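Long-range contacts in transcriptional activator PlcR protein (Bacillus thuringiensis, PDB 3U3W), which activates transcription as a quorum-sensing virulence regulator, binding DNA through a helix-turn-helix domain and the signal peptide PapR through its tetratricopeptide-like helical repeats: residues Gln113-Val121 against Cys134-Gln144; Val151-Asn159 against Gln184-Phe194. All coordinates share one frame; numbering follows the deposited sequence.

Overall arrangement
Both contacts lie in the helical C-terminal region of the chain, the RNPP family domain of tetratricopeptide type, and they follow one another in sequence: contact 1 joins helix 109-125 to helix 131-143, and contact 2 joins the start of helix 153-167 and the residues just before it to the end of helix 171-187 and the start of helix 192-208. Their centres are about 16 Å apart and the two touch directly. W117 packs on Y156, L142 on I157, and a probable hydrogen bond links Q113 to Q153. Consecutive helices are thus stacked into one continuous array, which meets the bound peptide through W117 and V121 in contact 1 and N159 in contact 2.

Contact 1: residues Gln113-Val121 against Cys134-Gln144; sequences QFLQWQYYV and CILELKKLLNQ
Y120 and E137 carry the outer side of this helix pair, the tyrosine ring lying against the aliphatic part of the glutamate. E137 CB sits over the ring centre in a CH-pi contact, 3.7 Å from the centroid of the Y120 ring and 14° off its normal, while Y119 CD2 of the same helix covers part of the opposite face. A bend at chi2 curls the E137 chain over the ring and leaves its carboxylate beside K140, whose NZ forms a salt bridge to E137 OE1 at 3.1 Å, on the syn lone pair. The glutamate thus packs through its methylenes, while its carboxylate pairs within the helix.

Deeper in the interface, L141 points at the other helix and splits its two methyls. CD1 presses on the backbone of W117, 3.5 Å from W117 N, and also reaches the edge of the Y120 ring; CD2 lies 3.7 Å from Q116 OE1. L138 adds its CD2 methyl near W117 CA, and C134 places SG alongside the Y120 backbone and CB.

At the far end Q113 and L141 run past one another in opposite directions. With CG anti to the backbone N (chi1 -167°) and an extended chain, Q113 brings NE2 to within 3.1 Å of L141 O, a weak hydrogen bond, while its OE1 is taken by Q153 of helix 153-167. Nearby, one water donates to both Q116 OE1 (2.8 Å) and Q144 OE1 (2.7 Å), linking the two segments. Helices 113-121 and 134-143 run antiparallel, at 168° with axes 10.0 Å apart, and W117 and V121 also pack on the bound peptide: an antiparallel helical hairpin of the kind from which tetratricopeptide-like peptide-binding domains are built.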
loop_
_atom_site.group_PDB
_atom_site.type_symbol
_atom_site.label_atom_id
_atom_site.label_comp_id
_atom_site.label_asym_id
_atom_site.label_seq_id
_atom_site.Cartn_x
_atom_site.Cartn_y
_atom_site.Cartn_z
ATOM N N GLN A 113 -18.943 -8.691 9.345
ATOM C CA GLN A 113 -19.435 -7.545 8.593
ATOM C C GLN A 113 -18.884 -7.499 7.174
ATOM O O GLN A 113 -19.612 -7.197 6.229
ATOM C CB GLN A 113 -19.117 -6.250 9.314
ATOM C CG GLN A 113 -19.862 -5.076 8.744
ATOM C CD GLN A 113 -19.303 -3.780 9.243
ATOM O OE1 GLN A 113 -18.106 -3.556 9.148
ATOM N NE2 GLN A 113 -20.154 -2.923 9.802
ATOM N N PHE A 114 -17.598 -7.802 7.033
ATOM C CA PHE A 114 -16.978 -7.874 5.724
ATOM C C PHE A 114 -17.652 -8.949 4.843
ATOM O O PHE A 114 -17.967 -8.705 3.680
ATOM C CB PHE A 114 -15.476 -8.163 5.858
ATOM C CG PHE A 114 -14.826 -8.508 4.557
ATOM C CD1 PHE A 114 -14.336 -7.511 3.733
ATOM C CD2 PHE A 114 -14.773 -9.820 4.126
ATOM C CE1 PHE A 114 -13.761 -7.824 2.517
ATOM C CE2 PHE A 114 -14.204 -10.147 2.908
ATOM C CZ PHE A 114 -13.698 -9.150 2.096
ATOM N N LEU A 115 -17.875 -10.139 5.400
ATOM C CA LEU A 115 -18.557 -11.216 4.668
ATOM C C LEU A 115 -19.964 -10.814 4.192
ATOM O O LEU A 115 -20.326 -11.016 3.033
ATOM C CB LEU A 115 -18.653 -12.468 5.537
ATOM C CG LEU A 115 -17.368 -13.103 6.077
ATOM C CD1 LEU A 115 -17.734 -14.135 7.134
ATOM C CD2 LEU A 115 -16.496 -13.704 4.956
ATOM N N GLN A 116 -20.744 -10.253 5.107
ATOM C CA GLN A 116 -22.108 -9.822 4.826
ATOM C C GLN A 116 -22.170 -8.727 3.762
ATOM O O GLN A 116 -22.947 -8.835 2.811
ATOM C CB GLN A 116 -22.806 -9.366 6.117
ATOM C CG GLN A 116 -22.990 -10.499 7.129
ATOM C CD GLN A 116 -23.976 -10.167 8.235
ATOM O OE1 GLN A 116 -23.705 -9.325 9.096
ATOM N NE2 GLN A 116 -25.131 -10.829 8.218
ATOM N N TRP A 117 -21.350 -7.685 3.930
ATOM C CA TRP A 117 -21.179 -6.655 2.905
ATOM C C TRP A 117 -20.946 -7.309 1.543
ATOM O O TRP A 117 -21.707 -7.075 0.605
ATOM C CB TRP A 117 -20.047 -5.674 3.299
ATOM C CG TRP A 117 -19.380 -4.929 2.172
ATOM C CD1 TRP A 117 -19.974 -4.409 1.052
ATOM C CD2 TRP A 117 -17.978 -4.640 2.047
ATOM N NE1 TRP A 117 -19.025 -3.810 0.244
ATOM C CE2 TRP A 117 -17.796 -3.945 0.832
ATOM C CE3 TRP A 117 -16.863 -4.899 2.846
ATOM C CZ2 TRP A 117 -16.547 -3.521 0.399
ATOM C CZ3 TRP A 117 -15.620 -4.461 2.414
ATOM C CH2 TRP A 117 -15.475 -3.789 1.202
ATOM N N GLN A 118 -19.928 -8.162 1.441
ATOM C CA GLN A 118 -19.599 -8.772 0.155
ATOM C C GLN A 118 -20.716 -9.689 -0.367
ATOM O O GLN A 118 -20.948 -9.785 -1.577
ATOM C CB GLN A 118 -18.276 -9.551 0.237
ATOM C CG GLN A 118 -17.066 -8.680 0.494
ATOM C CD GLN A 118 -16.647 -7.863 -0.734
ATOM O OE1 GLN A 118 -16.987 -8.194 -1.873
ATOM N NE2 GLN A 118 -15.896 -6.796 -0.498
ATOM N N TYR A 119 -21.395 -10.369 0.551
ATOM C CA TYR A 119 -22.436 -11.318 0.179
ATOM C C TYR A 119 -23.652 -10.605 -0.427
ATOM O O TYR A 119 -24.160 -11.010 -1.471
ATOM C CB TYR A 119 -22.799 -12.189 1.389
ATOM C CG TYR A 119 -24.170 -12.847 1.381
ATOM C CD1 TYR A 119 -24.436 -13.980 0.616
ATOM C CD2 TYR A 119 -25.179 -12.362 2.195
ATOM C CE1 TYR A 119 -25.696 -14.582 0.637
ATOM C CE2 TYR A 119 -26.421 -12.947 2.226
ATOM C CZ TYR A 119 -26.683 -14.050 1.448
ATOM O OH TYR A 119 -27.954 -14.599 1.514
ATOM N N TYR A 120 -24.074 -9.523 0.219
ATOM C CA TYR A 120 -25.176 -8.701 -0.265
ATOM C C TYR A 120 -24.904 -8.069 -1.617
ATOM O O TYR A 120 -25.776 -8.082 -2.485
ATOM C CB TYR A 120 -25.492 -7.601 0.737
ATOM C CG TYR A 120 -26.160 -8.111 1.980
ATOM C CD1 TYR A 120 -27.216 -9.021 1.911
ATOM C CD2 TYR A 120 -25.738 -7.688 3.230
ATOM C CE1 TYR A 120 -27.840 -9.482 3.075
ATOM C CE2 TYR A 120 -26.345 -8.143 4.393
ATOM C CZ TYR A 120 -27.395 -9.035 4.314
ATOM O OH TYR A 120 -27.976 -9.472 5.485
ATOM N N VAL A 121 -23.709 -7.507 -1.795
ATOM C CA VAL A 121 -23.344 -6.914 -3.079
ATOM C C VAL A 121 -23.400 -7.979 -4.166
ATOM O O VAL A 121 -23.923 -7.759 -5.265
ATOM C CB VAL A 121 -21.919 -6.284 -3.067
ATOM C CG1 VAL A 121 -21.478 -5.937 -4.474
ATOM C CG2 VAL A 121 -21.876 -5.064 -2.177
ATOM N N CYS A 134 -31.040 -4.750 -0.794
ATOM C CA CYS A 134 -29.595 -4.649 -0.641
ATOM C C CYS A 134 -29.182 -3.390 0.148
ATOM O O CYS A 134 -28.444 -3.467 1.129
ATOM C CB CYS A 134 -28.923 -4.679 -2.012
ATOM S SG CYS A 134 -27.146 -4.831 -1.939
ATOM N N ILE A 135 -29.680 -2.234 -0.273
ATOM C CA ILE A 135 -29.366 -0.978 0.396
ATOM C C ILE A 135 -29.749 -0.992 1.874
ATOM O O ILE A 135 -28.967 -0.555 2.736
ATOM C CB ILE A 135 -30.055 0.213 -0.294
ATOM C CG1 ILE A 135 -29.361 0.519 -1.619
ATOM C CG2 ILE A 135 -30.062 1.432 0.613
ATOM C CD1 ILE A 135 -30.068 1.550 -2.440
ATOM N N LEU A 136 -30.947 -1.490 2.171
ATOM C CA LEU A 136 -31.406 -1.547 3.557
ATOM C C LEU A 136 -30.532 -2.457 4.422
ATOM O O LEU A 136 -30.276 -2.159 5.585
ATOM C CB LEU A 136 -32.871 -1.988 3.626
ATOM C CG LEU A 136 -33.893 -0.932 3.187
ATOM C CD1 LEU A 136 -35.292 -1.532 2.981
ATOM C CD2 LEU A 136 -33.938 0.236 4.173
ATOM N N GLU A 137 -30.082 -3.574 3.858
ATOM C CA GLU A 137 -29.199 -4.470 4.588
ATOM C C GLU A 137 -27.831 -3.814 4.811
ATOM O O GLU A 137 -27.262 -3.880 5.907
ATOM C CB GLU A 137 -29.056 -5.801 3.863
ATOM C CG GLU A 137 -30.315 -6.657 3.902
ATOM C CD GLU A 137 -30.906 -6.773 5.308
ATOM O OE1 GLU A 137 -30.152 -7.023 6.274
ATOM O OE2 GLU A 137 -32.137 -6.604 5.447
ATOM N N LEU A 138 -27.317 -3.167 3.774
ATOM C CA LEU A 138 -26.069 -2.422 3.895
ATOM C C LEU A 138 -26.145 -1.324 4.959
ATOM O O LEU A 138 -25.253 -1.204 5.791
ATOM C CB LEU A 138 -25.663 -1.847 2.545
ATOM C CG LEU A 138 -25.205 -2.954 1.618
ATOM C CD1 LEU A 138 -24.817 -2.398 0.267
ATOM C CD2 LEU A 138 -24.039 -3.665 2.272
ATOM N N LYS A 139 -27.223 -0.543 4.948
ATOM C CA LYS A 139 -27.410 0.494 5.955
ATOM C C LYS A 139 -27.415 -0.074 7.373
ATOM O O LYS A 139 -27.011 0.595 8.319
ATOM C CB LYS A 139 -28.683 1.311 5.678
ATOM C CG LYS A 139 -28.492 2.343 4.572
ATOM C CD LYS A 139 -29.760 3.119 4.255
ATOM C CE LYS A 139 -29.404 4.385 3.478
ATOM N NZ LYS A 139 -30.572 5.080 2.883
ATOM N N LYS A 140 -27.851 -1.318 7.511
ATOM C CA LYS A 140 -27.932 -1.953 8.820
ATOM C C LYS A 140 -26.547 -2.322 9.337
ATOM O O LYS A 140 -26.280 -2.217 10.528
ATOM C CB LYS A 140 -28.873 -3.167 8.781
ATOM C CG LYS A 140 -30.350 -2.800 9.004
ATOM C CD LYS A 140 -31.317 -3.944 8.639
ATOM C CE LYS A 140 -30.875 -5.289 9.220
ATOM N NZ LYS A 140 -31.821 -6.399 8.862
ATOM N N LEU A 141 -25.668 -2.747 8.437
ATOM C CA LEU A 141 -24.259 -2.935 8.777
ATOM C C LEU A 141 -23.659 -1.621 9.277
ATOM O O LEU A 141 -22.902 -1.610 10.238
ATOM C CB LEU A 141 -23.468 -3.448 7.573
ATOM C CG LEU A 141 -23.951 -4.736 6.911
ATOM C CD1 LEU A 141 -23.019 -5.169 5.756
ATOM C CD2 LEU A 141 -24.099 -5.842 7.941
ATOM N N LEU A 142 -23.997 -0.509 8.634
ATOM C CA LEU A 142 -23.514 0.796 9.101
ATOM C C LEU A 142 -24.027 1.092 10.486
ATOM O O LEU A 142 -23.285 1.565 11.338
ATOM C CB LEU A 142 -23.963 1.932 8.185
ATOM C CG LEU A 142 -23.478 1.874 6.742
ATOM C CD1 LEU A 142 -23.814 3.175 6.059
ATOM C CD2 LEU A 142 -21.974 1.585 6.674
ATOM N N ASN A 143 -25.317 0.834 10.696
ATOM C CA ASN A 143 -25.955 1.140 11.973
ATOM C C ASN A 143 -25.372 0.301 13.104
ATOM O O ASN A 143 -25.632 0.580 14.274
ATOM C CB ASN A 143 -27.478 0.981 11.898
ATOM C CG ASN A 143 -28.117 1.863 10.822
ATOM O OD1 ASN A 143 -27.670 2.986 10.563
ATOM N ND2 ASN A 143 -29.169 1.346 10.187
ATOM N N GLN A 144 -24.575 -0.713 12.750
ATOM C CA GLN A 144 -23.769 -1.441 13.735
ATOM C C GLN A 144 -22.768 -0.518 14.421
ATOM O O GLN A 144 -22.356 -0.784 15.547
ATOM C CB GLN A 144 -22.998 -2.604 13.100
ATOM C CG GLN A 144 -23.845 -3.778 12.660
ATOM C CD GLN A 144 -23.007 -4.977 12.253
ATOM O OE1 GLN A 144 -22.836 -5.253 11.065
ATOM N NE2 GLN A 144 -22.476 -5.696 13.239
HETATM O O HOH W 1 -21.991 -7.825 10.678
#

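Contact 2: residues Val151-Asn159 against Gln184-Phe194; sequences VYQNLYIEN and QLEALHDNEEF
The Y152 ring is sandwiched: N191 ND2 lies 3.3 Å above the plane over the centre of one face, and V151 CG2 is on the opposite face, nearer the rim. N191 CB adds a CH-pi contact to the Y152 face, and the amide stands steeply to the ring, their planes 78° apart. At the edge, Y152 OH donates a short bond to H189 O from well above the carbonyl plane, its 2.5 Å doubtful because H189 is poorly ordered.

Y156 receives Y152 O over the centre of one face and turns its edge to F194. This is a T-shaped pair, with centroids 4.7 Å apart and planes at 74°, in which Y156 CD1 comes down on the F194 face. F194, swung toward Y156 by a chi1 of -173°, also has N159 CB at its edge and L155 CB against CE2.

N191 ties the two tyrosines together. Its ND2 donates to Y156 OH at 2.9 Å, the hydroxyl lying in the amide plane, while its OD1 weakly accepts from F194 N as the N-cap of helix 192-208.

L155 and L188 meet tip to tip, CD1 to CD1 at 3.8 Å, with L185 CD2 beside them. At the margin, Q184 NE2 donates to E158 OE2 at 3.0 Å, using the syn lone pair of the carboxylate. The turn also faces the second subunit, where H189 makes an edge-to-face pair with H62 of that chain, and N159, bound to N201, also donates to the bound peptide's backbone. The start of helix 153-167 and the two residues before it thus pack across the end of helix 171-187, the following turn and the capped start of helix 192-208, as in the successive stacked helices of a tetratricopeptide-like superhelix.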
loop_
_atom_site.group_PDB
_atom_site.type_symbol
_atom_site.label_atom_id
_atom_site.label_comp_id
_atom_site.label_asym_id
_atom_site.label_seq_id
_atom_site.Cartn_x
_atom_site.Cartn_y
_atom_site.Cartn_z
ATOM N N VAL A 151 -10.073 0.720 9.383
ATOM C CA VAL A 151 -10.858 1.931 9.628
ATOM C C VAL A 151 -11.709 2.366 8.425
ATOM O O VAL A 151 -12.550 3.231 8.565
ATOM C CB VAL A 151 -9.985 3.135 10.137
ATOM C CG1 VAL A 151 -9.148 2.727 11.327
ATOM C CG2 VAL A 151 -9.101 3.710 9.029
ATOM N N TYR A 152 -11.496 1.758 7.258
ATOM C CA TYR A 152 -12.171 2.196 6.030
ATOM C C TYR A 152 -13.400 1.377 5.646
ATOM O O TYR A 152 -14.069 1.708 4.664
ATOM C CB TYR A 152 -11.196 2.190 4.848
ATOM C CG TYR A 152 -10.021 3.103 5.056
ATOM C CD1 TYR A 152 -10.109 4.458 4.768
ATOM C CD2 TYR A 152 -8.822 2.612 5.556
ATOM C CE1 TYR A 152 -9.030 5.302 4.972
ATOM C CE2 TYR A 152 -7.746 3.441 5.761
ATOM C CZ TYR A 152 -7.852 4.788 5.470
ATOM O OH TYR A 152 -6.765 5.615 5.679
ATOM N N GLN A 153 -13.686 0.314 6.400
ATOM C CA GLN A 153 -14.746 -0.633 6.043
ATOM C C GLN A 153 -16.150 -0.007 5.881
ATOM O O GLN A 153 -16.831 -0.283 4.905
ATOM C CB GLN A 153 -14.781 -1.793 7.033
ATOM C CG GLN A 153 -15.700 -2.913 6.617
ATOM C CD GLN A 153 -15.247 -4.262 7.152
ATOM O OE1 GLN A 153 -14.340 -4.896 6.596
ATOM N NE2 GLN A 153 -15.873 -4.706 8.238
ATOM N N ASN A 154 -16.570 0.830 6.831
ATOM C CA ASN A 154 -17.808 1.591 6.682
ATOM C C ASN A 154 -17.853 2.454 5.415
ATOM O O ASN A 154 -18.909 2.584 4.786
ATOM C CB ASN A 154 -18.071 2.478 7.908
ATOM C CG ASN A 154 -18.366 1.683 9.140
ATOM O OD1 ASN A 154 -18.793 0.538 9.065
ATOM N ND2 ASN A 154 -18.131 2.283 10.298
ATOM N N LEU A 155 -16.722 3.064 5.061
ATOM C CA LEU A 155 -16.658 3.865 3.845
ATOM C C LEU A 155 -16.847 2.973 2.620
ATOM O O LEU A 155 -17.531 3.347 1.672
ATOM C CB LEU A 155 -15.359 4.684 3.769
ATOM C CG LEU A 155 -15.223 5.718 4.899
ATOM C CD1 LEU A 155 -13.985 6.567 4.741
ATOM C CD2 LEU A 155 -16.448 6.607 4.975
ATOM N N TYR A 156 -16.274 1.775 2.663
ATOM C CA TYR A 156 -16.445 0.830 1.566
ATOM C C TYR A 156 -17.924 0.438 1.391
ATOM O O TYR A 156 -18.427 0.315 0.274
ATOM C CB TYR A 156 -15.613 -0.419 1.804
ATOM C CG TYR A 156 -14.125 -0.185 1.946
ATOM C CD1 TYR A 156 -13.521 0.936 1.401
ATOM C CD2 TYR A 156 -13.318 -1.107 2.626
ATOM C CE1 TYR A 156 -12.144 1.146 1.529
ATOM C CE2 TYR A 156 -11.964 -0.912 2.761
ATOM C CZ TYR A 156 -11.373 0.220 2.208
ATOM O OH TYR A 156 -10.017 0.433 2.332
ATOM N N ILE A 157 -18.614 0.254 2.511
ATOM C CA ILE A 157 -20.042 -0.037 2.501
ATOM C C ILE A 157 -20.862 1.164 1.958
ATOM O O ILE A 157 -21.783 0.993 1.147
ATOM C CB ILE A 157 -20.507 -0.515 3.906
ATOM C CG1 ILE A 157 -19.844 -1.861 4.236
ATOM C CG2 ILE A 157 -22.034 -0.663 3.974
ATOM C CD1 ILE A 157 -19.955 -2.282 5.691
ATOM N N GLU A 158 -20.502 2.377 2.373
ATOM C CA GLU A 158 -21.136 3.565 1.818
ATOM C C GLU A 158 -20.938 3.691 0.315
ATOM O O GLU A 158 -21.835 4.156 -0.399
ATOM C CB GLU A 158 -20.661 4.821 2.540
ATOM C CG GLU A 158 -21.269 4.953 3.928
ATOM C CD GLU A 158 -20.557 5.985 4.775
ATOM O OE1 GLU A 158 -20.358 5.744 5.986
ATOM O OE2 GLU A 158 -20.194 7.040 4.229
ATOM N N ASN A 159 -19.770 3.275 -0.169
ATOM C CA ASN A 159 -19.490 3.353 -1.587
ATOM C C ASN A 159 -20.402 2.398 -2.338
ATOM O O ASN A 159 -20.991 2.781 -3.339
ATOM C CB ASN A 159 -18.004 3.086 -1.898
ATOM C CG ASN A 159 -17.741 2.917 -3.400
ATOM O OD1 ASN A 159 -17.620 3.884 -4.156
ATOM N ND2 ASN A 159 -17.687 1.689 -3.835
ATOM N N GLN A 184 -15.384 12.618 4.160
ATOM C CA GLN A 184 -14.948 11.768 5.260
ATOM C C GLN A 184 -13.520 11.273 5.062
ATOM O O GLN A 184 -12.812 11.055 6.039
ATOM C CB GLN A 184 -15.897 10.574 5.429
ATOM C CG GLN A 184 -17.320 10.958 5.843
ATOM C CD GLN A 184 -18.282 9.777 5.834
ATOM O OE1 GLN A 184 -18.133 8.839 6.615
ATOM N NE2 GLN A 184 -19.279 9.826 4.956
ATOM N N LEU A 185 -13.106 11.108 3.802
ATOM C CA LEU A 185 -11.740 10.704 3.468
ATOM C C LEU A 185 -10.696 11.785 3.759
ATOM O O LEU A 185 -9.571 11.469 4.158
ATOM C CB LEU A 185 -11.637 10.306 1.994
ATOM C CG LEU A 185 -11.954 8.860 1.647
ATOM C CD1 LEU A 185 -11.620 8.596 0.190
ATOM C CD2 LEU A 185 -11.157 7.934 2.543
ATOM N N GLU A 186 -11.060 13.049 3.533
ATOM C CA GLU A 186 -10.187 14.187 3.846
ATOM C C GLU A 186 -9.660 14.031 5.262
ATOM O O GLU A 186 -8.463 14.182 5.523
ATOM C CB GLU A 186 -10.960 15.506 3.764
ATOM C CG GLU A 186 -11.585 15.820 2.406
ATOM C CD GLU A 186 -10.628 16.539 1.461
ATOM O OE1 GLU A 186 -9.611 17.099 1.941
ATOM O OE2 GLU A 186 -10.903 16.544 0.238
ATOM N N ALA A 187 -10.586 13.714 6.163
ATOM C CA ALA A 187 -10.314 13.510 7.584
ATOM C C ALA A 187 -9.422 12.305 7.896
ATOM O O ALA A 187 -8.530 12.397 8.732
ATOM C CB ALA A 187 -11.636 13.394 8.360
ATOM N N LEU A 188 -9.665 11.175 7.243
ATOM C CA LEU A 188 -8.919 9.976 7.573
ATOM C C LEU A 188 -7.540 9.964 6.929
ATOM O O LEU A 188 -7.275 10.645 5.947
ATOM C CB LEU A 188 -9.690 8.707 7.194
ATOM C CG LEU A 188 -11.097 8.555 7.778
ATOM C CD1 LEU A 188 -11.588 7.116 7.627
ATOM C CD2 LEU A 188 -11.132 8.973 9.234
ATOM N N HIS A 189 -6.654 9.179 7.518
ATOM C CA HIS A 189 -5.348 8.922 6.937
ATOM C C HIS A 189 -5.470 8.497 5.473
ATOM O O HIS A 189 -6.520 8.033 5.029
ATOM C CB HIS A 189 -4.587 7.892 7.783
ATOM C CG HIS A 189 -4.005 8.474 9.035
ATOM N ND1 HIS A 189 -4.663 9.424 9.788
ATOM C CD2 HIS A 189 -2.815 8.265 9.648
ATOM C CE1 HIS A 189 -3.908 9.767 10.817
ATOM N NE2 HIS A 189 -2.782 9.079 10.755
ATOM N N ASP A 190 -4.396 8.682 4.722
ATOM C CA ASP A 190 -4.427 8.418 3.298
ATOM C C ASP A 190 -4.751 6.977 2.924
ATOM O O ASP A 190 -4.112 6.031 3.381
ATOM C CB ASP A 190 -3.124 8.880 2.641
ATOM C CG ASP A 190 -2.912 10.399 2.766
ATOM O OD1 ASP A 190 -3.913 11.138 3.011
ATOM O OD2 ASP A 190 -1.742 10.837 2.630
ATOM N N ASN A 191 -5.781 6.848 2.095
ATOM C CA ASN A 191 -6.117 5.617 1.404
ATOM C C ASN A 191 -6.415 6.037 -0.023
ATOM O O ASN A 191 -7.576 6.149 -0.423
ATOM C CB ASN A 191 -7.349 4.974 2.025
ATOM C CG ASN A 191 -7.656 3.600 1.440
ATOM O OD1 ASN A 191 -7.106 3.194 0.406
ATOM N ND2 ASN A 191 -8.552 2.883 2.098
ATOM N N GLU A 192 -5.362 6.300 -0.785
ATOM C CA GLU A 192 -5.527 6.965 -2.069
ATOM C C GLU A 192 -6.097 6.065 -3.180
ATOM O O GLU A 192 -6.778 6.555 -4.089
ATOM C CB GLU A 192 -4.234 7.678 -2.477
ATOM C CG GLU A 192 -3.720 8.605 -1.375
ATOM C CD GLU A 192 -2.957 9.809 -1.896
ATOM O OE1 GLU A 192 -3.608 10.812 -2.290
ATOM O OE2 GLU A 192 -1.704 9.757 -1.890
ATOM N N GLU A 193 -5.852 4.759 -3.098
ATOM C CA GLU A 193 -6.548 3.828 -3.988
ATOM C C GLU A 193 -8.063 3.922 -3.845
ATOM O O GLU A 193 -8.770 3.991 -4.848
ATOM C CB GLU A 193 -6.090 2.394 -3.790
ATOM C CG GLU A 193 -4.914 2.005 -4.684
ATOM C CD GLU A 193 -4.250 0.713 -4.231
ATOM O OE1 GLU A 193 -4.440 0.314 -3.055
ATOM O OE2 GLU A 193 -3.538 0.096 -5.057
ATOM N N PHE A 194 -8.560 3.953 -2.607
ATOM C CA PHE A 194 -9.997 4.099 -2.392
ATOM C C PHE A 194 -10.542 5.426 -2.951
ATOM O O PHE A 194 -11.571 5.446 -3.615
ATOM C CB PHE A 194 -10.379 3.932 -0.917
ATOM C CG PHE A 194 -11.865 3.916 -0.687
ATOM C CD1 PHE A 194 -12.680 3.032 -1.386
ATOM C CD2 PHE A 194 -12.452 4.793 0.217
ATOM C CE1 PHE A 194 -14.045 3.024 -1.181
ATOM C CE2 PHE A 194 -13.827 4.798 0.431
ATOM C CZ PHE A 194 -14.623 3.918 -0.263
#